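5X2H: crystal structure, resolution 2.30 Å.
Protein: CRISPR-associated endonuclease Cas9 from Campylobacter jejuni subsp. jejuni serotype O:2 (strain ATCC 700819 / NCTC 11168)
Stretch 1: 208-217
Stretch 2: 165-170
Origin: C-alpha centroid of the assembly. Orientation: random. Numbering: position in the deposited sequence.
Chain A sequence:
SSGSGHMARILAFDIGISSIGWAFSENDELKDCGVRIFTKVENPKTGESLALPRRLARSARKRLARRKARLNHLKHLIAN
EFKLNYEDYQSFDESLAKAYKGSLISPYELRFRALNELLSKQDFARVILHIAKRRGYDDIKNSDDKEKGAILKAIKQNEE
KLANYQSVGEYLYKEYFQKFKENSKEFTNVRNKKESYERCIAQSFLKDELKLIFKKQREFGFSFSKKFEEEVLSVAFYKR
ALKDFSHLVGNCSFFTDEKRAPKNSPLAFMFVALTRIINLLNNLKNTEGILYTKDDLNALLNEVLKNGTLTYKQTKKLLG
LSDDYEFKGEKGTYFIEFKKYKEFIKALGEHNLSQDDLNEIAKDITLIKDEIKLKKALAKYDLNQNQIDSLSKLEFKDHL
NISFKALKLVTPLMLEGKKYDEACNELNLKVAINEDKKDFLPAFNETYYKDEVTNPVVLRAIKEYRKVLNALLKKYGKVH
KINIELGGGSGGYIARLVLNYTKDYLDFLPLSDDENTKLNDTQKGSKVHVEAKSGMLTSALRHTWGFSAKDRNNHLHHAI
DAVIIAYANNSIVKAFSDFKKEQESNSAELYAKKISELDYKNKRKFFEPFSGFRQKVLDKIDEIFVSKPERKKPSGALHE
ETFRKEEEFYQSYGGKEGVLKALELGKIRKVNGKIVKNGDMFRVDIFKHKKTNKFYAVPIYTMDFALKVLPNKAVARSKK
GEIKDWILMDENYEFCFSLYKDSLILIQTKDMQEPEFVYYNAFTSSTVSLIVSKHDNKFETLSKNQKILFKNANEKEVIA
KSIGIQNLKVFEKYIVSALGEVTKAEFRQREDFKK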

ATOM      1  N   ASP A 208     -24.699 -12.186 -23.169  1.00 63.34           N
ATOM      2  CA  ASP A 208     -25.741 -12.321 -24.182  1.00 65.43           C
ATOM      3  C   ASP A 208     -25.441 -13.475 -25.130  1.00 64.40           C
ATOM      4  O   ASP A 208     -26.358 -14.173 -25.574  1.00 66.75           O
ATOM      5  CB  ASP A 208     -25.891 -11.018 -24.968  1.00 68.55           C
ATOM      6  CG  ASP A 208     -26.355  -9.863 -24.104  1.00 74.81           C
ATOM      7  OD1 ASP A 208     -27.035 -10.113 -23.087  1.00 77.53           O
ATOM      8  OD2 ASP A 208     -26.040  -8.704 -24.445  1.00 77.05           O
ATOM      9  N   GLU A 209     -24.164 -13.691 -25.450  1.00 63.77           N
ATOM     10  CA  GLU A 209     -23.816 -14.760 -26.381  1.00 61.85           C
ATOM     11  C   GLU A 209     -24.106 -16.128 -25.777  1.00 61.31           C
ATOM     12  O   GLU A 209     -24.736 -16.978 -26.416  1.00 62.60           O
ATOM     13  CB  GLU A 209     -22.349 -14.650 -26.791  1.00 56.58           C
ATOM     14  CG  GLU A 209     -21.905 -15.761 -27.730  1.00 57.05           C
ATOM     15  CD  GLU A 209     -20.438 -15.672 -28.103  1.00 61.67           C
ATOM     16  OE1 GLU A 209     -19.926 -16.628 -28.725  1.00 62.75           O
ATOM     17  OE2 GLU A 209     -19.796 -14.652 -27.772  1.00 61.87           O
ATOM     18  N   LEU A 210     -23.657 -16.355 -24.540  1.00 59.90           N
ATOM     19  CA  LEU A 210     -23.896 -17.643 -23.896  1.00 60.75           C
ATOM     20  C   LEU A 210     -25.386 -17.904 -23.689  1.00 65.80           C
ATOM     21  O   LEU A 210     -25.826 -19.057 -23.766  1.00 67.80           O
ATOM     22  CB  LEU A 210     -23.144 -17.710 -22.568  1.00 56.93           C
ATOM     23  CG  LEU A 210     -23.040 -19.094 -21.925  1.00 53.23           C
ATOM     24  CD1 LEU A 210     -22.586 -20.125 -22.944  1.00 52.81           C
ATOM     25  CD2 LEU A 210     -22.084 -19.056 -20.738  1.00 51.73           C
ATOM     26  N   LYS A 211     -26.177 -16.857 -23.433  1.00 58.38           N
ATOM     27  CA  LYS A 211     -27.626 -17.036 -23.386  1.00 67.50           C
ATOM     28  C   LYS A 211     -28.176 -17.402 -24.759  1.00 68.19           C
ATOM     29  O   LYS A 211     -29.059 -18.260 -24.873  1.00 73.30           O
ATOM     30  CB  LYS A 211     -28.307 -15.770 -22.865  1.00 65.73           C
ATOM     31  CG  LYS A 211     -28.057 -15.477 -21.396  1.00 67.32           C
ATOM     32  CD  LYS A 211     -28.820 -14.238 -20.945  1.00 71.44           C
ATOM     33  CE  LYS A 211     -28.609 -13.965 -19.465  1.00 72.78           C
ATOM     34  NZ  LYS A 211     -29.287 -12.714 -19.034  1.00 75.91           N
ATOM     35  N   LEU A 212     -27.665 -16.760 -25.812  1.00 64.19           N
ATOM     36  CA  LEU A 212     -28.127 -17.057 -27.163  1.00 67.63           C
ATOM     37  C   LEU A 212     -27.717 -18.460 -27.590  1.00 67.91           C
ATOM     38  O   LEU A 212     -28.491 -19.165 -28.247  1.00 70.36           O
ATOM     39  CB  LEU A 212     -27.581 -16.017 -28.141  1.00 66.28           C
ATOM     40  CG  LEU A 212     -27.886 -16.243 -29.624  1.00 68.63           C
ATOM     41  CD1 LEU A 212     -29.382 -16.131 -29.891  1.00 66.84           C
ATOM     42  CD2 LEU A 212     -27.104 -15.267 -30.488  1.00 66.91           C
ATOM     43  N   ILE A 213     -26.503 -18.880 -27.226  1.00 66.28           N
ATOM     44  CA  ILE A 213     -26.030 -20.207 -27.611  1.00 64.91           C
ATOM     45  C   ILE A 213     -26.884 -21.289 -26.963  1.00 67.63           C
ATOM     46  O   ILE A 213     -27.238 -22.286 -27.604  1.00 68.67           O
ATOM     47  CB  ILE A 213     -24.541 -20.367 -27.254  1.00 59.34           C
ATOM     48  CG1 ILE A 213     -23.680 -19.482 -28.161  1.00 55.21           C
ATOM     49  CG2 ILE A 213     -24.118 -21.822 -27.362  1.00 56.05           C
ATOM     50  CD1 ILE A 213     -22.201 -19.509 -27.821  1.00 52.77           C
ATOM     51  N   PHE A 214     -27.232 -21.111 -25.684  1.00 67.79           N
ATOM     52  CA  PHE A 214     -28.121 -22.059 -25.020  1.00 68.34           C
ATOM     53  C   PHE A 214     -29.463 -22.142 -25.737  1.00 70.51           C
ATOM     54  O   PHE A 214     -29.966 -23.237 -26.014  1.00 69.82           O
ATOM     55  CB  PHE A 214     -28.318 -21.665 -23.555  1.00 69.09           C
ATOM     56  CG  PHE A 214     -27.395 -22.376 -22.603  1.00 68.28           C
ATOM     57  CD1 PHE A 214     -27.649 -23.682 -22.222  1.00 69.36           C
ATOM     58  CD2 PHE A 214     -26.282 -21.737 -22.083  1.00 64.72           C
ATOM     59  CE1 PHE A 214     -26.807 -24.343 -21.348  1.00 67.75           C
ATOM     60  CE2 PHE A 214     -25.436 -22.393 -21.205  1.00 64.58           C
ATOM     61  CZ  PHE A 214     -25.701 -23.699 -20.838  1.00 65.15           C
ATOM     62  N   LYS A 215     -30.049 -20.986 -26.059  1.00 73.23           N
ATOM     63  CA  LYS A 215     -31.349 -20.964 -26.723  1.00 78.46           C
ATOM     64  C   LYS A 215     -31.277 -21.583 -28.113  1.00 78.84           C
ATOM     65  O   LYS A 215     -32.185 -22.318 -28.520  1.00 80.07           O
ATOM     66  CB  LYS A 215     -31.868 -19.528 -26.798  1.00 80.88           C
ATOM     67  CG  LYS A 215     -33.126 -19.352 -27.635  1.00 86.13           C
ATOM     68  CD  LYS A 215     -33.062 -18.054 -28.430  1.00 87.45           C
ATOM     69  CE  LYS A 215     -34.132 -17.064 -27.999  1.00 90.83           C
ATOM     70  NZ  LYS A 215     -35.448 -17.361 -28.624  1.00 93.88           N
ATOM     71  N   LYS A 216     -30.206 -21.301 -28.859  1.00 77.01           N
ATOM     72  CA  LYS A 216     -30.075 -21.857 -30.202  1.00 79.65           C
ATOM     73  C   LYS A 216     -29.818 -23.358 -30.158  1.00 80.19           C
ATOM     74  O   LYS A 216     -30.378 -24.110 -30.963  1.00 83.48           O
ATOM     75  CB  LYS A 216     -28.963 -21.136 -30.964  1.00 80.15           C
ATOM     76  CG  LYS A 216     -29.320 -19.713 -31.365  1.00 82.48           C
ATOM     77  CD  LYS A 216     -29.968 -19.658 -32.743  1.00 83.26           C
ATOM     78  CE  LYS A 216     -30.890 -18.451 -32.863  1.00 84.96           C
ATOM     79  NZ  LYS A 216     -31.256 -18.151 -34.276  1.00 86.11           N
ATOM     80  N   GLN A 217     -28.971 -23.812 -29.230  1.00 79.31           N
ATOM     81  CA  GLN A 217     -28.776 -25.248 -29.057  1.00 80.07           C
ATOM     82  C   GLN A 217     -30.058 -25.928 -28.604  1.00 85.02           C
ATOM     83  O   GLN A 217     -30.289 -27.101 -28.923  1.00 85.99           O
ATOM     84  CB  GLN A 217     -27.650 -25.514 -28.058  1.00 75.20           C
ATOM     85  CG  GLN A 217     -26.269 -25.160 -28.579  1.00 71.94           C
ATOM     86  CD  GLN A 217     -25.930 -25.895 -29.860  1.00 70.40           C
ATOM     87  OE1 GLN A 217     -25.665 -27.096 -29.848  1.00 70.03           O
ATOM     88  NE2 GLN A 217     -25.944 -25.175 -30.976  1.00 70.29           N
TER
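Stretch 2, residues 165-170: YQSVGE

The most unusual feature of this contact is a buried glutamate whose carboxylate meets the first turn of another helix. Glu209 reaches out from its own helix with chi1 and chi2 both t, a fully extended arm, and sets its carboxylate beside the backbone at Gly169. Gly169 N donates to Glu209 OE2 at 2.9 Å, but the N-H...acceptor angle of 127° makes this a weak hydrogen bond. The amide groups in the first turn of a helix have no preceding carbonyls of that helix to bond, so an anionic side chain is a chemically apt neighbor for them. Both carboxylate oxygens also find hydrogen-bond partners elsewhere in the structure, which helps to explain how a charged group can be accommodated in a buried site.

Glycine suits position 169 for a steric reason. An ideal CB built on Gly169 would point toward stretch 1 and fall 2.3 Å from Glu209 OE1, a clash; without that atom, the carboxylate can come up to the backbone. Val168, just before it, directs its CA-to-CB bond sideways, yet its CB still lies 3.3 Å from Glu209 OE2, so the branched side chain borders the carboxylate without blocking its approach to the amide.

Stretch 1 is helical throughout, part of a longer helix, with regular i to i-4 backbone bonds such as Ile213 N to Glu209 O at 2.7 Å. Stretch 2 is different: it enters as an extended segment at Tyr165, passes through helical phi/psi values at Gln166, becomes extended again at Ser167 (-141/165), and then starts a helix at Val168. Ser167 is the N-cap. Its small side chain, with chi1 in p, places its hydroxyl where it can accept from the helix that follows: Glu170 N donates to Ser167 OG at 3.2 Å and a nearly straight 172°. The side chain of Glu170 adds a second bond, accepting from Gln166 N at Glu170 OE1, 3.1 Å away, and so ties the residue before the cap to the first turn.

This capped turn lies across from Glu209, and the closest backbone approach is there: Glu209 CA and Ser167 CA are 5.3 Å apart. Serine's compact side chain allows such closeness while still offering carbon to pack against, with Ser167 CB 3.6 Å from Glu209 CG. As stretch 2 runs from Gln166 to Gly169, its contacts shift from Leu212 and Lys216 back to Glu209, opposite to the numbering of stretch 1.

One turn along the helix from Glu209, Leu212 supplies a nonpolar surface. Its CD2 lies 4.1 Å from Gln166 O and 4.4 Å from Ser167 CB, a modest packing contact against the loop. A further turn on, the CA-to-CB bond of Lys216 points toward stretch 2, and Lys216 NZ comes 4.3 Å from Gln166 OE1, a loose approach between two long side chains with polar ends, too far apart to count as a hydrogen bond. The spacing of Glu209, Leu212 and Lys216 places these residues along one side of the helix. Together the two stretches bury 248 Å², counting both sides.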

ATOM      1  N   TYR A 165     -23.632  -8.099 -36.014  1.00 79.95           N
ATOM      2  CA  TYR A 165     -23.399  -9.517 -35.792  1.00 80.74           C
ATOM      3  C   TYR A 165     -24.354 -10.043 -34.735  1.00 79.85           C
ATOM      4  O   TYR A 165     -24.838  -9.296 -33.880  1.00 79.32           O
ATOM      5  CB  TYR A 165     -21.949  -9.789 -35.369  1.00 80.20           C
ATOM      6  CG  TYR A 165     -20.953  -9.617 -36.490  1.00 81.87           C
ATOM      7  CD1 TYR A 165     -20.706 -10.648 -37.385  1.00 83.80           C
ATOM      8  CD2 TYR A 165     -20.262  -8.424 -36.655  1.00 81.91           C
ATOM      9  CE1 TYR A 165     -19.798 -10.498 -38.414  1.00 86.33           C
ATOM     10  CE2 TYR A 165     -19.350  -8.265 -37.681  1.00 83.64           C
ATOM     11  CZ  TYR A 165     -19.123  -9.305 -38.559  1.00 85.52           C
ATOM     12  OH  TYR A 165     -18.219  -9.155 -39.586  1.00 86.69           O
ATOM     13  N   GLN A 166     -24.618 -11.350 -34.803  1.00 78.82           N
ATOM     14  CA  GLN A 166     -25.476 -11.986 -33.810  1.00 76.64           C
ATOM     15  C   GLN A 166     -24.805 -12.017 -32.444  1.00 72.93           C
ATOM     16  O   GLN A 166     -25.425 -11.684 -31.428  1.00 72.05           O
ATOM     17  CB  GLN A 166     -25.832 -13.406 -34.250  1.00 78.53           C
ATOM     18  CG  GLN A 166     -26.653 -13.496 -35.517  1.00 81.77           C
ATOM     19  CD  GLN A 166     -27.454 -14.777 -35.579  1.00 83.75           C
ATOM     20  OE1 GLN A 166     -28.423 -14.949 -34.842  1.00 84.91           O
ATOM     21  NE2 GLN A 166     -27.044 -15.692 -36.450  1.00 85.24           N
ATOM     22  N   SER A 167     -23.536 -12.415 -32.399  1.00 68.56           N
ATOM     23  CA  SER A 167     -22.853 -12.668 -31.142  1.00 64.58           C
ATOM     24  C   SER A 167     -21.415 -12.183 -31.228  1.00 64.16           C
ATOM     25  O   SER A 167     -20.886 -11.912 -32.310  1.00 66.06           O
ATOM     26  CB  SER A 167     -22.882 -14.160 -30.784  1.00 65.58           C
ATOM     27  OG  SER A 167     -22.016 -14.903 -31.628  1.00 58.14           O
ATOM     28  N   VAL A 168     -20.785 -12.076 -30.055  1.00 60.53           N
ATOM     29  CA  VAL A 168     -19.364 -11.755 -29.994  1.00 57.62           C
ATOM     30  C   VAL A 168     -18.548 -12.834 -30.694  1.00 56.01           C
ATOM     31  O   VAL A 168     -17.576 -12.539 -31.401  1.00 56.79           O
ATOM     32  CB  VAL A 168     -18.925 -11.573 -28.529  1.00 56.95           C
ATOM     33  CG1 VAL A 168     -17.410 -11.478 -28.429  1.00 55.81           C
ATOM     34  CG2 VAL A 168     -19.587 -10.344 -27.924  1.00 54.94           C
ATOM     35  N   GLY A 169     -18.942 -14.097 -30.520  1.00 56.04           N
ATOM     36  CA  GLY A 169     -18.210 -15.188 -31.145  1.00 56.86           C
ATOM     37  C   GLY A 169     -18.152 -15.067 -32.655  1.00 58.46           C
ATOM     38  O   GLY A 169     -17.086 -15.198 -33.261  1.00 58.63           O
ATOM     39  N   GLU A 170     -19.302 -14.814 -33.286  1.00 57.77           N
ATOM     40  CA  GLU A 170     -19.323 -14.636 -34.735  1.00 62.02           C
ATOM     41  C   GLU A 170     -18.486 -13.433 -35.153  1.00 62.31           C
ATOM     42  O   GLU A 170     -17.780 -13.478 -36.168  1.00 64.44           O
ATOM     43  CB  GLU A 170     -20.763 -14.477 -35.227  1.00 63.85           C
ATOM     44  CG  GLU A 170     -20.875 -14.209 -36.721  1.00 68.12           C
ATOM     45  CD  GLU A 170     -22.287 -13.867 -37.153  1.00 67.46           C
ATOM     46  OE1 GLU A 170     -23.141 -13.628 -36.274  1.00 68.18           O
ATOM     47  OE2 GLU A 170     -22.543 -13.834 -38.375  1.00 71.05           O
TER